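PDB 3TZG: DUF4595 domain-containing protein from Bacteroides vulgatus, which is of unknown function but folds as a porin-like beta barrel, consistent with an outer-membrane barrel protein. Local coordinates for residues Ser213-His218 and Val233-Thr238; Cys153-Asn158 and Ile204-Asn209; Gly46-Ile51 and Thr67-Lys72. All blocks are in the same frame, centred on the assembly; numbering follows the deposited sequence.

Contact 1 of 3, residues Ser213-His218 and Val233-Thr238; sequences STYNVH and VLYNYT
This is a surface contact at the open end of a beta hairpin in the barrel wall, where strands 213-224 and 227-235 run antiparallel and then part. The short segments meet at 129° between their N-to-C directions, so a single pair, His218 with Leu234, is bridged here. It is a hydrogen-bonded pair: His218 N reaches Leu234 O at 2.9 Å, and Leu234 N reaches His218 O at 2.8 Å, both bonds nearly straight. Next to it, Val217 CG2 crosses obliquely against Val233 CG1 at 3.6 Å, branched apolar groups that suit strands and pack beside the bridge. Where the strands diverge, a water takes over, donating to Asn216 O at 2.8 Å and accepting from Asn236 N at 3.0 Å. Asn236 has a positive phi of 51°, which asparagine tolerates, as the chain turns away. Two tyrosines also meet here. Each has CG anti to the backbone N, and their planes lie within 11° of parallel, but slid apart until they barely overlap, with Tyr235 CD1 over one face of Tyr215, 3.6 Å from Tyr215 CZ. Tyr215 OH lies 3.5 Å from Tyr235 CG; broad apolar faces pack while the site stays partly exposed. His218 ND1 is hydrogen-bonded to Asp203. Strand 199-208 flanks one edge, with Ile204 on Val217 and Tyr206 on Tyr215, and strand 239-247 the other, where Leu241 touches both Tyr215 and Val217.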
loop_
_atom_site.group_PDB
_atom_site.type_symbol
_atom_site.label_atom_id
_atom_site.label_comp_id
_atom_site.label_asym_id
_atom_site.label_seq_id
_atom_site.Cartn_x
_atom_site.Cartn_y
_atom_site.Cartn_z
ATOM N N SER A 213 4.562 -2.912 -22.634
ATOM C CA SER A 213 5.489 -3.673 -21.806
ATOM C C SER A 213 4.667 -4.541 -20.834
ATOM O O SER A 213 3.507 -4.210 -20.545
ATOM C CB SER A 213 6.496 -2.782 -21.088
ATOM O OG SER A 213 5.898 -1.868 -20.190
ATOM N N THR A 214 5.228 -5.694 -20.413
ATOM C CA THR A 214 4.600 -6.632 -19.470
ATOM C C THR A 214 5.640 -7.113 -18.505
ATOM O O THR A 214 6.817 -7.091 -18.830
ATOM C CB THR A 214 3.916 -7.827 -20.191
ATOM O OG1 THR A 214 4.882 -8.599 -20.899
ATOM C CG2 THR A 214 2.809 -7.404 -21.156
ATOM N N TYR A 215 5.235 -7.567 -17.321
ATOM C CA TYR A 215 6.166 -8.043 -16.275
ATOM C C TYR A 215 5.462 -9.055 -15.416
ATOM O O TYR A 215 4.329 -8.809 -15.037
ATOM C CB TYR A 215 6.656 -6.846 -15.426
ATOM C CG TYR A 215 8.003 -7.027 -14.771
ATOM C CD1 TYR A 215 9.171 -6.972 -15.516
ATOM C CD2 TYR A 215 8.120 -7.148 -13.389
ATOM C CE1 TYR A 215 10.420 -7.166 -14.922
ATOM C CE2 TYR A 215 9.368 -7.310 -12.777
ATOM C CZ TYR A 215 10.517 -7.322 -13.549
ATOM O OH TYR A 215 11.764 -7.454 -12.977
ATOM N N ASN A 216 6.084 -10.208 -15.150
ATOM C CA ASN A 216 5.515 -11.263 -14.306
ATOM C C ASN A 216 6.484 -11.645 -13.203
ATOM O O ASN A 216 7.661 -11.921 -13.455
ATOM C CB ASN A 216 5.130 -12.497 -15.119
ATOM C CG ASN A 216 3.974 -12.219 -16.034
ATOM O OD1 ASN A 216 2.797 -12.402 -15.716
ATOM N ND2 ASN A 216 4.265 -11.688 -17.155
ATOM N N VAL A 217 5.992 -11.616 -11.971
ATOM C CA VAL A 217 6.774 -11.944 -10.776
ATOM C C VAL A 217 6.077 -13.047 -9.959
ATOM O O VAL A 217 4.886 -13.334 -10.147
ATOM C CB VAL A 217 7.045 -10.703 -9.875
ATOM C CG1 VAL A 217 7.818 -9.630 -10.618
ATOM C CG2 VAL A 217 5.760 -10.139 -9.296
ATOM N N HIS A 218 6.836 -13.635 -9.038
ATOM C CA HIS A 218 6.378 -14.621 -8.103
ATOM C C HIS A 218 6.594 -14.096 -6.688
ATOM O O HIS A 218 7.654 -13.526 -6.392
ATOM C CB HIS A 218 7.119 -15.946 -8.325
ATOM C CG HIS A 218 6.763 -17.026 -7.333
ATOM N ND1 HIS A 218 5.563 -17.717 -7.410
ATOM C CD2 HIS A 218 7.445 -17.466 -6.255
ATOM C CE1 HIS A 218 5.574 -18.559 -6.394
ATOM N NE2 HIS A 218 6.686 -18.447 -5.678
ATOM N N VAL A 233 9.570 -10.999 -3.332
ATOM C CA VAL A 233 9.012 -10.868 -4.677
ATOM C C VAL A 233 10.186 -11.082 -5.646
ATOM O O VAL A 233 11.181 -10.350 -5.605
ATOM C CB VAL A 233 8.235 -9.537 -4.893
ATOM C CG1 VAL A 233 7.758 -9.409 -6.344
ATOM C CG2 VAL A 233 7.048 -9.438 -3.922
ATOM N N LEU A 234 10.103 -12.142 -6.444
ATOM C CA LEU A 234 11.181 -12.526 -7.359
ATOM C C LEU A 234 10.790 -12.488 -8.848
ATOM O O LEU A 234 9.662 -12.824 -9.226
ATOM C CB LEU A 234 11.649 -13.953 -7.051
ATOM C CG LEU A 234 12.206 -14.229 -5.688
ATOM C CD1 LEU A 234 11.731 -15.548 -5.222
ATOM C CD2 LEU A 234 13.731 -14.143 -5.677
ATOM N N TYR A 235 11.783 -12.156 -9.685
ATOM C CA TYR A 235 11.703 -12.188 -11.128
ATOM C C TYR A 235 12.638 -13.272 -11.652
ATOM O O TYR A 235 13.788 -13.345 -11.225
ATOM C CB TYR A 235 12.029 -10.830 -11.755
ATOM C CG TYR A 235 12.065 -10.901 -13.271
ATOM C CD1 TYR A 235 10.891 -10.841 -14.024
ATOM C CD2 TYR A 235 13.265 -11.090 -13.951
ATOM C CE1 TYR A 235 10.920 -10.931 -15.420
ATOM C CE2 TYR A 235 13.302 -11.204 -15.339
ATOM C CZ TYR A 235 12.131 -11.120 -16.074
ATOM O OH TYR A 235 12.205 -11.200 -17.452
ATOM N N ASN A 236 12.142 -14.094 -12.594
ATOM C CA ASN A 236 12.836 -15.190 -13.265
ATOM C C ASN A 236 13.500 -16.117 -12.247
ATOM O O ASN A 236 14.642 -16.569 -12.437
ATOM C CB ASN A 236 13.849 -14.674 -14.275
ATOM C CG ASN A 236 14.388 -15.769 -15.152
ATOM O OD1 ASN A 236 13.676 -16.712 -15.550
ATOM N ND2 ASN A 236 15.673 -15.693 -15.429
ATOM N N TYR A 237 12.753 -16.414 -11.167
ATOM C CA TYR A 237 13.108 -17.312 -10.065
ATOM C C TYR A 237 14.266 -16.811 -9.183
ATOM O O TYR A 237 14.294 -17.169 -8.014
ATOM C CB TYR A 237 13.499 -18.715 -10.571
ATOM C CG TYR A 237 12.539 -19.343 -11.562
ATOM C CD1 TYR A 237 11.456 -20.107 -11.126
ATOM C CD2 TYR A 237 12.785 -19.283 -12.930
ATOM C CE1 TYR A 237 10.613 -20.757 -12.033
ATOM C CE2 TYR A 237 11.935 -19.904 -13.848
ATOM C CZ TYR A 237 10.853 -20.648 -13.393
ATOM O OH TYR A 237 10.013 -21.270 -14.292
ATOM N N THR A 238 15.216 -16.034 -9.701
ATOM C CA THR A 238 16.389 -15.668 -8.900
ATOM C C THR A 238 16.560 -14.163 -8.652
ATOM O O THR A 238 17.232 -13.816 -7.676
ATOM C CB THR A 238 17.668 -16.173 -9.593
ATOM O OG1 THR A 238 17.798 -15.546 -10.875
ATOM C CG2 THR A 238 17.694 -17.692 -9.746
HETATM O O HOH W 1 9.222 -14.209 -13.170
#

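Contact 2 of 3, residues Cys153-Asn158 and Ile204-Asn209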
loop_
_atom_site.group_PDB
_atom_site.type_symbol
_atom_site.label_atom_id
_atom_site.label_comp_id
_atom_site.label_asym_id
_atom_site.label_seq_id
_atom_site.Cartn_x
_atom_site.Cartn_y
_atom_site.Cartn_z
ATOM N N CYS A 153 -1.672 0.931 -16.202
ATOM C CA CYS A 153 -1.249 -0.388 -15.807
ATOM C C CYS A 153 -2.432 -1.225 -15.404
ATOM O O CYS A 153 -3.324 -0.754 -14.694
ATOM C CB CYS A 153 -0.242 -0.300 -14.667
ATOM S SG CYS A 153 0.582 -1.862 -14.291
ATOM N N HIS A 154 -2.417 -2.479 -15.813
ATOM C CA HIS A 154 -3.384 -3.453 -15.375
ATOM C C HIS A 154 -2.619 -4.533 -14.658
ATOM O O HIS A 154 -1.707 -5.110 -15.261
ATOM C CB HIS A 154 -4.180 -3.983 -16.554
ATOM C CG HIS A 154 -5.521 -4.553 -16.215
ATOM N ND1 HIS A 154 -6.598 -4.394 -17.068
ATOM C CD2 HIS A 154 -5.926 -5.248 -15.126
ATOM C CE1 HIS A 154 -7.605 -5.035 -16.506
ATOM N NE2 HIS A 154 -7.255 -5.564 -15.329
ATOM N N THR A 155 -2.923 -4.762 -13.361
ATOM C CA THR A 155 -2.246 -5.771 -12.523
ATOM C C THR A 155 -3.222 -6.951 -12.212
ATOM O O THR A 155 -4.374 -6.726 -11.849
ATOM C CB THR A 155 -1.713 -5.119 -11.260
ATOM O OG1 THR A 155 -0.895 -4.001 -11.596
ATOM C CG2 THR A 155 -0.923 -6.050 -10.431
ATOM N N TYR A 156 -2.767 -8.198 -12.407
ATOM C CA TYR A 156 -3.599 -9.382 -12.159
ATOM C C TYR A 156 -2.974 -10.218 -11.037
ATOM O O TYR A 156 -1.762 -10.394 -11.025
ATOM C CB TYR A 156 -3.783 -10.220 -13.451
ATOM C CG TYR A 156 -4.356 -9.453 -14.622
ATOM C CD1 TYR A 156 -3.528 -8.740 -15.490
ATOM C CD2 TYR A 156 -5.718 -9.471 -14.894
ATOM C CE1 TYR A 156 -4.041 -8.082 -16.606
ATOM C CE2 TYR A 156 -6.249 -8.779 -15.988
ATOM C CZ TYR A 156 -5.404 -8.096 -16.845
ATOM O OH TYR A 156 -5.912 -7.380 -17.906
ATOM N N TYR A 157 -3.788 -10.731 -10.099
ATOM C CA TYR A 157 -3.282 -11.521 -8.960
ATOM C C TYR A 157 -3.813 -12.930 -8.971
ATOM O O TYR A 157 -5.017 -13.147 -9.117
ATOM C CB TYR A 157 -3.654 -10.863 -7.608
ATOM C CG TYR A 157 -3.031 -9.505 -7.422
ATOM C CD1 TYR A 157 -1.725 -9.375 -6.963
ATOM C CD2 TYR A 157 -3.706 -8.354 -7.798
ATOM C CE1 TYR A 157 -1.112 -8.129 -6.864
ATOM C CE2 TYR A 157 -3.107 -7.100 -7.701
ATOM C CZ TYR A 157 -1.816 -6.987 -7.215
ATOM O OH TYR A 157 -1.229 -5.746 -7.105
ATOM N N ASN A 158 -2.921 -13.885 -8.737
ATOM C CA ASN A 158 -3.262 -15.307 -8.696
ATOM C C ASN A 158 -3.130 -15.847 -7.244
ATOM O O ASN A 158 -2.148 -15.544 -6.573
ATOM C CB ASN A 158 -2.373 -16.083 -9.657
ATOM C CG ASN A 158 -2.717 -17.538 -9.711
ATOM O OD1 ASN A 158 -2.278 -18.341 -8.870
ATOM N ND2 ASN A 158 -3.546 -17.902 -10.674
ATOM N N ILE A 204 2.002 -12.494 -9.537
ATOM C CA ILE A 204 1.525 -11.184 -9.993
ATOM C C ILE A 204 2.002 -10.939 -11.431
ATOM O O ILE A 204 3.175 -11.212 -11.730
ATOM C CB ILE A 204 1.997 -10.020 -9.055
ATOM C CG1 ILE A 204 1.840 -10.379 -7.559
ATOM C CG2 ILE A 204 1.297 -8.681 -9.447
ATOM C CD1 ILE A 204 2.644 -9.651 -6.656
ATOM N N GLY A 205 1.113 -10.373 -12.263
ATOM C CA GLY A 205 1.366 -9.998 -13.655
ATOM C C GLY A 205 0.986 -8.547 -13.913
ATOM O O GLY A 205 -0.064 -8.072 -13.457
ATOM N N TYR A 206 1.841 -7.834 -14.676
ATOM C CA TYR A 206 1.689 -6.432 -15.042
ATOM C C TYR A 206 1.597 -6.228 -16.527
ATOM O O TYR A 206 2.503 -6.637 -17.245
ATOM C CB TYR A 206 2.893 -5.639 -14.531
ATOM C CG TYR A 206 3.036 -5.721 -13.040
ATOM C CD1 TYR A 206 2.343 -4.849 -12.204
ATOM C CD2 TYR A 206 3.882 -6.653 -12.456
ATOM C CE1 TYR A 206 2.483 -4.916 -10.820
ATOM C CE2 TYR A 206 4.018 -6.738 -11.075
ATOM C CZ TYR A 206 3.308 -5.876 -10.260
ATOM O OH TYR A 206 3.422 -5.990 -8.901
ATOM N N CYS A 207 0.567 -5.530 -16.990
ATOM C CA CYS A 207 0.459 -5.219 -18.402
ATOM C C CYS A 207 0.398 -3.699 -18.546
ATOM O O CYS A 207 -0.622 -3.088 -18.255
ATOM C CB CYS A 207 -0.742 -5.924 -19.032
ATOM S SG CYS A 207 -1.001 -5.545 -20.787
HETATM N N MSE A 208 1.513 -3.090 -18.935
HETATM C CA MSE A 208 1.606 -1.644 -19.079
HETATM C C MSE A 208 1.208 -1.149 -20.435
HETATM O O MSE A 208 1.600 -1.723 -21.468
HETATM C CB MSE A 208 3.015 -1.135 -18.820
HETATM C CG MSE A 208 3.251 -0.710 -17.402
HETATM SE SE MSE A 208 3.911 -2.215 -16.384
HETATM C CE MSE A 208 5.743 -2.474 -17.124
ATOM N N ASN A 209 0.474 -0.026 -20.421
ATOM C CA ASN A 209 0.050 0.733 -21.581
ATOM C C ASN A 209 -0.456 -0.185 -22.711
ATOM O O ASN A 209 -0.023 -0.100 -23.882
ATOM C CB ASN A 209 1.206 1.609 -22.060
ATOM C CG ASN A 209 1.615 2.571 -21.003
ATOM O OD1 ASN A 209 0.814 3.411 -20.568
ATOM N ND2 ASN A 209 2.830 2.387 -20.491
HETATM O O HOH W 2 1.479 -5.344 -6.985
#
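Most unusual here is a water held between the hydroxyls of two tyrosines on adjacent strands, 2.7 Å from Tyr157 OH and 2.8 Å from Tyr206 OH. The strands, 150-158 and 199-208, are antiparallel neighbours in the barrel wall, although a long excursion containing helix 181-188 separates them in sequence. Four backbone bonds join them in two hydrogen-bonded pairs, His154 with Cys207 and Tyr156 with Gly205. Three are well directed at the carbonyl, while His154 N approaches Cys207 O from 35° above the carbonyl plane. Cys153, Thr155, Tyr157, Ile204, Tyr206 and Met208 share one face. There Tyr157 lies alongside Ile204, both pointing the same way with their first side-chain branch anti to the carbonyl carbon, and Tyr157 CE1 rests 3.6 Å from Ile204 CG2. The same CG2 meets Thr155 CG2 at 3.6 Å, so the beta-branched threonine offers its methyl to isoleucine and its OG1 to Tyr206, 3.4 Å from Tyr206 CD1. Asp177, from a loop, meets this face: its N is hydrogen-bonded to Tyr157 OH, and its OD1 weakly to Thr155 OG1, giving the buried polar tips a partner. On the other face Gly205, lacking a side chain, lets the edge of the Tyr156 ring lie near Gly205 O. Tyr156 folds back along its own strand, its OH over the centre of the His154 ring, whose NE2 is bonded to Glu138. At the far end Cys153 SG, anti to its backbone N, makes a Cys sulfur-aromatic contact at the edge of the Tyr206 ring, 4.0 Å from Tyr206 CD1, and meets the SE of selenomethionine Met208 at 3.9 Å.

Contact 3 of 3, residues Gly46-Ile51 and Thr67-Lys72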
loop_
_atom_site.group_PDB
_atom_site.type_symbol
_atom_site.label_atom_id
_atom_site.label_comp_id
_atom_site.label_asym_id
_atom_site.label_seq_id
_atom_site.Cartn_x
_atom_site.Cartn_y
_atom_site.Cartn_z
ATOM N N GLY A 46 -11.049 11.766 16.998
ATOM C CA GLY A 46 -12.437 11.751 16.537
ATOM C C GLY A 46 -12.622 10.843 15.343
ATOM O O GLY A 46 -12.320 9.646 15.420
ATOM N N ASP A 47 -13.039 11.443 14.210
ATOM C CA ASP A 47 -13.244 10.790 12.915
ATOM C C ASP A 47 -11.969 10.824 12.036
ATOM O O ASP A 47 -12.038 10.456 10.863
ATOM C CB ASP A 47 -14.410 11.463 12.172
ATOM C CG ASP A 47 -15.775 11.062 12.704
ATOM O OD1 ASP A 47 -16.134 9.858 12.586
ATOM O OD2 ASP A 47 -16.510 11.956 13.188
ATOM N N GLN A 48 -10.810 11.220 12.608
ATOM C CA GLN A 48 -9.560 11.307 11.858
ATOM C C GLN A 48 -8.455 10.381 12.375
ATOM O O GLN A 48 -8.392 10.059 13.572
ATOM C CB GLN A 48 -9.005 12.734 11.882
ATOM C CG GLN A 48 -9.901 13.779 11.236
ATOM C CD GLN A 48 -9.245 15.127 11.183
ATOM O OE1 GLN A 48 -8.216 15.379 11.813
ATOM N NE2 GLN A 48 -9.847 16.033 10.440
ATOM N N ILE A 49 -7.575 9.977 11.438
ATOM C CA ILE A 49 -6.362 9.200 11.643
ATOM C C ILE A 49 -5.260 9.996 10.986
ATOM O O ILE A 49 -5.389 10.346 9.815
ATOM C CB ILE A 49 -6.452 7.734 11.124
ATOM C CG1 ILE A 49 -7.673 6.989 11.716
ATOM C CG2 ILE A 49 -5.130 6.971 11.405
ATOM C CD1 ILE A 49 -7.932 5.656 11.133
ATOM N N THR A 50 -4.221 10.359 11.744
ATOM C CA THR A 50 -3.114 11.139 11.198
ATOM C C THR A 50 -1.870 10.344 11.358
ATOM O O THR A 50 -1.562 9.922 12.478
ATOM C CB THR A 50 -2.998 12.535 11.849
ATOM O OG1 THR A 50 -4.225 13.250 11.673
ATOM C CG2 THR A 50 -1.845 13.365 11.266
ATOM N N ILE A 51 -1.155 10.136 10.243
ATOM C CA ILE A 51 0.111 9.407 10.215
ATOM C C ILE A 51 1.250 10.428 9.955
ATOM O O ILE A 51 1.181 11.146 8.966
ATOM C CB ILE A 51 0.045 8.261 9.175
ATOM C CG1 ILE A 51 -0.944 7.157 9.669
ATOM C CG2 ILE A 51 1.434 7.683 8.930
ATOM C CD1 ILE A 51 -1.430 6.115 8.653
ATOM N N THR A 67 -3.600 12.688 6.591
ATOM C CA THR A 67 -4.731 12.701 7.503
ATOM C C THR A 67 -5.871 12.041 6.743
ATOM O O THR A 67 -6.156 12.432 5.615
ATOM C CB THR A 67 -5.034 14.119 8.027
ATOM O OG1 THR A 67 -3.848 14.668 8.609
ATOM C CG2 THR A 67 -6.187 14.141 9.049
ATOM N N PHE A 68 -6.456 10.989 7.320
ATOM C CA PHE A 68 -7.595 10.265 6.749
ATOM C C PHE A 68 -8.870 10.663 7.433
ATOM O O PHE A 68 -8.904 10.737 8.668
ATOM C CB PHE A 68 -7.427 8.746 6.870
ATOM C CG PHE A 68 -6.292 8.128 6.108
ATOM C CD1 PHE A 68 -6.478 7.660 4.816
ATOM C CD2 PHE A 68 -5.058 7.928 6.714
ATOM C CE1 PHE A 68 -5.434 7.058 4.117
ATOM C CE2 PHE A 68 -4.017 7.313 6.022
ATOM C CZ PHE A 68 -4.210 6.898 4.719
ATOM N N GLN A 69 -9.926 10.876 6.652
ATOM C CA GLN A 69 -11.246 11.187 7.182
ATOM C C GLN A 69 -12.059 9.914 7.147
ATOM O O GLN A 69 -12.244 9.323 6.071
ATOM C CB GLN A 69 -11.911 12.329 6.396
ATOM C CG GLN A 69 -12.914 13.134 7.208
ATOM C CD GLN A 69 -12.231 13.944 8.287
ATOM O OE1 GLN A 69 -11.107 14.473 8.105
ATOM N NE2 GLN A 69 -12.916 14.080 9.420
ATOM N N ILE A 70 -12.477 9.457 8.340
ATOM C CA ILE A 70 -13.217 8.207 8.551
ATOM C C ILE A 70 -14.702 8.527 8.670
ATOM O O ILE A 70 -15.093 9.411 9.435
ATOM C CB ILE A 70 -12.682 7.430 9.804
ATOM C CG1 ILE A 70 -11.129 7.328 9.838
ATOM C CG2 ILE A 70 -13.366 6.078 9.990
ATOM C CD1 ILE A 70 -10.408 6.723 8.595
ATOM N N GLY A 71 -15.494 7.831 7.872
ATOM C CA GLY A 71 -16.941 7.994 7.844
ATOM C C GLY A 71 -17.601 6.644 7.669
ATOM O O GLY A 71 -17.233 5.885 6.759
ATOM N N LYS A 72 -18.549 6.316 8.582
ATOM C CA LYS A 72 -19.328 5.066 8.593
ATOM C C LYS A 72 -18.385 3.843 8.490
ATOM O O LYS A 72 -18.617 2.927 7.678
ATOM C CB LYS A 72 -20.391 5.026 7.461
ATOM C CG LYS A 72 -21.339 6.224 7.346
ATOM C CD LYS A 72 -22.630 6.068 8.121
ATOM C CE LYS A 72 -23.794 6.850 7.524
ATOM N NZ LYS A 72 -23.595 8.325 7.556
#
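From CB to its tip, Gln48 crosses toward the partner strand of a beta hairpin, strands 48-51 and 63-71 of the barrel wall. CB lies 3.8 Å from Phe68 O. CG, anti to the carbonyl carbon, runs against the amide of Gln69, 3.4 Å from Gln69 OE1. With the chain extended, CD passes 3.9 Å from Thr67 CG2 and OE1 approaches the same methyl, while NE2 gives a weak hydrogen bond to Gln69 OE1 at 3.1 Å. Gln69 bends at chi2 (69°) to bring its amide there, the two amide planes 78° apart. Such flexible polar chains suit the partly exposed face they share with Thr50 and Thr67.

The backbone holds antiparallel through Ile49 and Phe68, a hydrogen-bonded pair, and Ile70 N extends the pairing to Asp47 O at 2.7 Å. Gly46 and Asp47 are the central residues of a bend that fits a type II' turn linking strand 40-45 to strand 48-51, where the positive phi of Gly46 favours glycine. Opposite the glutamines, Ile49, Ile51 and Phe68 carry the apolar face, against which Leu191 and, from helix 181-188, Phe185 and Tyr186 pack. Ile51 CD1 comes up at the edge of the Phe68 ring, and Ile49 CD1 crosses obliquely to Ile70 CD1 at 3.7 Å. The threonine side chains lie side by side, and a weak hydrogen bond joins Thr50 OG1 and Thr67 OG1, 3.4 Å apart.

Contacts 1 and 2 lie on alternate seams of the wall, their centres 11 Å apart, separated by the seam between strand 199-208 of contact 2 and strand 213-224 of contact 1. Two probable backbone hydrogen bonds stitch that seam, Tyr215 O to Tyr206 N at 2.7 Å and Ser213 O to Met208 N at 2.8 Å. Contact 3 lies across the chain's centre, its centre about 31 Å from that of contact 2 and 36 Å from that of contact 1, with nearest atoms about 18 and 22 Å away. Successive antiparallel pairings around the barrel relate it to the others. None of the three contacts includes a bound ligand; all are strand pairing in the barrel wall.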